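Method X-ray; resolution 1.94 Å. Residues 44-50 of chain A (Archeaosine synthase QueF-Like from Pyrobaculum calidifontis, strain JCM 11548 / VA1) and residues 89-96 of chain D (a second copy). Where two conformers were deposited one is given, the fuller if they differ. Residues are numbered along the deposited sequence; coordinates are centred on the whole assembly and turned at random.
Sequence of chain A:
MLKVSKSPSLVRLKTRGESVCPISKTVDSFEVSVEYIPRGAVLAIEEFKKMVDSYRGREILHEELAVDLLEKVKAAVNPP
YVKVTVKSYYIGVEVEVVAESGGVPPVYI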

# COMPACT_ATOMS: atom_id res chain seq x y z
N ALA A 44 11.78 -28.24 12.01
CA ALA A 44 12.82 -27.71 11.13
C ALA A 44 12.16 -27.16 9.89
O ALA A 44 11.21 -27.76 9.38
CB ALA A 44 13.83 -28.80 10.71
N ILE A 45 12.67 -26.03 9.41
CA ILE A 45 12.05 -25.41 8.29
C ILE A 45 12.10 -26.33 7.11
O ILE A 45 11.18 -26.36 6.28
CB ILE A 45 12.76 -24.12 7.92
CG1 ILE A 45 12.76 -23.13 9.08
CG2 ILE A 45 12.07 -23.49 6.74
CD1 ILE A 45 11.39 -22.90 9.63
N GLU A 46 13.18 -27.06 7.00
CA GLU A 46 13.43 -27.94 5.84
C GLU A 46 12.37 -29.00 5.89
O GLU A 46 11.88 -29.33 4.86
CB GLU A 46 14.84 -28.60 5.87
CG GLU A 46 16.04 -27.64 5.73
CD GLU A 46 16.58 -27.00 7.06
OE1 GLU A 46 15.81 -26.71 8.05
OE2 GLU A 46 17.83 -26.73 7.08
N GLU A 47 12.00 -29.49 7.09
CA GLU A 47 10.99 -30.55 7.24
C GLU A 47 9.62 -29.99 6.90
O GLU A 47 8.86 -30.63 6.15
CB GLU A 47 11.02 -31.16 8.62
CG GLU A 47 10.25 -32.46 8.68
CD GLU A 47 10.16 -33.17 10.06
OE1 GLU A 47 10.92 -32.89 11.02
OE2 GLU A 47 9.29 -34.06 10.18
N PHE A 48 9.32 -28.78 7.39
CA PHE A 48 8.11 -28.09 6.93
C PHE A 48 7.95 -27.95 5.37
O PHE A 48 6.90 -28.31 4.82
CB PHE A 48 7.96 -26.72 7.63
CG PHE A 48 6.83 -25.93 7.12
CD1 PHE A 48 5.49 -26.34 7.36
CD2 PHE A 48 7.05 -24.79 6.34
CE1 PHE A 48 4.43 -25.59 6.91
CE2 PHE A 48 5.96 -24.05 5.91
CZ PHE A 48 4.67 -24.45 6.20
N LYS A 49 8.98 -27.43 4.70
CA LYS A 49 8.92 -27.28 3.28
C LYS A 49 8.72 -28.66 2.55
O LYS A 49 8.01 -28.75 1.58
CB LYS A 49 10.19 -26.70 2.81
CG LYS A 49 10.25 -26.68 1.31
CD LYS A 49 11.45 -25.88 0.89
CE LYS A 49 11.27 -25.14 -0.44
NZ LYS A 49 10.78 -25.93 -1.58
N LYS A 50 9.38 -29.71 2.99
CA LYS A 50 9.09 -31.08 2.42
C LYS A 50 7.57 -31.48 2.63
O LYS A 50 6.92 -32.08 1.76
CB LYS A 50 10.02 -32.22 2.97
CG LYS A 50 11.53 -32.03 2.95
CD LYS A 50 12.25 -31.73 1.60
CE LYS A 50 12.58 -30.22 1.17
NZ LYS A 50 13.12 -29.14 2.15
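Chain D 89-96: YYIGVEVE

Chain A contributes the start of a helix, which begins at A:Ile45 with A:Ala44 at the N-cap position. Backbone hydrogen bonds from A:Phe48 N to A:Ala44 O and from A:Lys49 N to A:Ile45 O, both 2.9 Å, set the helical repeat. Chain D, a second copy, contributes a β-hairpin. Its two strands are joined by a type I' turn from D:Tyr90 to D:Val93. The turn is closed by paired backbone hydrogen bonds, D:Tyr90 N to D:Val93 O and D:Val93 N to D:Tyr90 O, each 2.9 Å. D:Gly92 has phi/psi of 81/8; a CB there would be jammed against the carbonyl O of D:Ile91.

Strand 93-96 crosses helix 45-50 at 134°, so the two run closer to antiparallel than parallel. Their axes come within 10.4 Å. In the backbone register, A:Lys49 CA lies 7.5 Å from D:Val93 CA. A:Glu46 CA lies 7.6 Å from D:Ile91 CA.

A:Ile45 is the apolar centre of the contact. Its CG2 lies 3.7 Å from D:Val93 CG2, 3.8 Å from D:Ile91 CG1 and 3.8 Å from D:Tyr90 CD2, the last at the edge of the tyrosine ring. Its CD1 reaches D:Val95 CG2 at 3.9 Å. Alternate strand residues D:Val93 and D:Val95 thus both face the helix. A:Phe48 adds to the packing, with CE2 4.0 Å from D:Val93 CG1.

One hydrogen bond joins the stretches: D:Tyr90 OH donates to A:Glu46 OE2 at 3.0 Å. The CA-to-CB bond of A:Glu46 points sideways, but the end of its side chain comes nearer to chain D. D:Ile91 packs its CD1 3.7 Å from A:Glu46 CA and 3.9 Å from A:Lys49 CD. A:Lys49 CE passes 3.2 Å from D:Ile91 O, while its NZ is hydrogen-bonded elsewhere in the structure.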

# COMPACT_ATOMS: atom_id res chain seq x y z
N TYR D 89 13.70 -15.11 6.21
CA TYR D 89 13.25 -15.83 4.99
C TYR D 89 14.26 -16.94 4.83
O TYR D 89 15.46 -16.72 4.99
CB TYR D 89 13.22 -14.88 3.77
CG TYR D 89 12.40 -15.29 2.52
CD1 TYR D 89 11.13 -15.82 2.62
CD2 TYR D 89 12.90 -15.07 1.25
CE1 TYR D 89 10.40 -16.17 1.48
CE2 TYR D 89 12.18 -15.41 0.13
CZ TYR D 89 10.93 -15.94 0.26
OH TYR D 89 10.22 -16.24 -0.84
N TYR D 90 13.81 -18.16 4.63
CA TYR D 90 14.74 -19.26 4.49
C TYR D 90 14.10 -20.29 3.61
O TYR D 90 12.98 -20.66 3.85
CB TYR D 90 15.05 -19.84 5.85
CG TYR D 90 15.99 -20.98 5.78
CD1 TYR D 90 17.30 -20.80 5.33
CD2 TYR D 90 15.61 -22.22 6.18
CE1 TYR D 90 18.19 -21.86 5.27
CE2 TYR D 90 16.50 -23.30 6.14
CZ TYR D 90 17.75 -23.12 5.67
OH TYR D 90 18.57 -24.20 5.68
N ILE D 91 14.80 -20.71 2.55
CA ILE D 91 14.30 -21.71 1.60
C ILE D 91 12.85 -21.47 1.15
O ILE D 91 12.02 -22.41 0.97
CB ILE D 91 14.56 -23.12 2.07
CG1 ILE D 91 13.79 -23.54 3.31
CG2 ILE D 91 16.01 -23.32 2.33
CD1 ILE D 91 14.03 -25.00 3.72
N GLY D 92 12.55 -20.19 0.92
CA GLY D 92 11.29 -19.79 0.40
C GLY D 92 10.15 -19.70 1.43
O GLY D 92 8.97 -19.56 1.04
N VAL D 93 10.49 -19.82 2.71
CA VAL D 93 9.54 -19.87 3.81
C VAL D 93 9.77 -18.58 4.61
O VAL D 93 10.89 -18.26 5.03
CB VAL D 93 9.77 -21.06 4.72
CG1 VAL D 93 8.68 -21.10 5.79
CG2 VAL D 93 9.83 -22.40 3.96
N GLU D 94 8.70 -17.86 4.80
CA GLU D 94 8.68 -16.70 5.70
C GLU D 94 8.48 -17.22 7.11
O GLU D 94 7.45 -17.88 7.39
CB GLU D 94 7.54 -15.75 5.31
CG GLU D 94 7.73 -15.06 3.95
CD GLU D 94 6.49 -14.35 3.45
OE1 GLU D 94 5.82 -13.60 4.14
OE2 GLU D 94 6.16 -14.56 2.32
N VAL D 95 9.43 -16.91 7.97
CA VAL D 95 9.48 -17.43 9.34
C VAL D 95 9.33 -16.30 10.35
O VAL D 95 10.02 -15.30 10.25
CB VAL D 95 10.78 -18.17 9.59
CG1 VAL D 95 10.73 -18.88 10.93
CG2 VAL D 95 11.06 -19.20 8.46
N GLU D 96 8.45 -16.48 11.32
CA GLU D 96 8.50 -15.63 12.50
C GLU D 96 8.60 -16.43 13.73
O GLU D 96 7.79 -17.32 13.91
CB GLU D 96 7.24 -14.81 12.70
CG GLU D 96 6.86 -14.02 11.52
CD GLU D 96 5.71 -13.07 11.77
OE1 GLU D 96 5.02 -13.03 12.86
OE2 GLU D 96 5.55 -12.37 10.78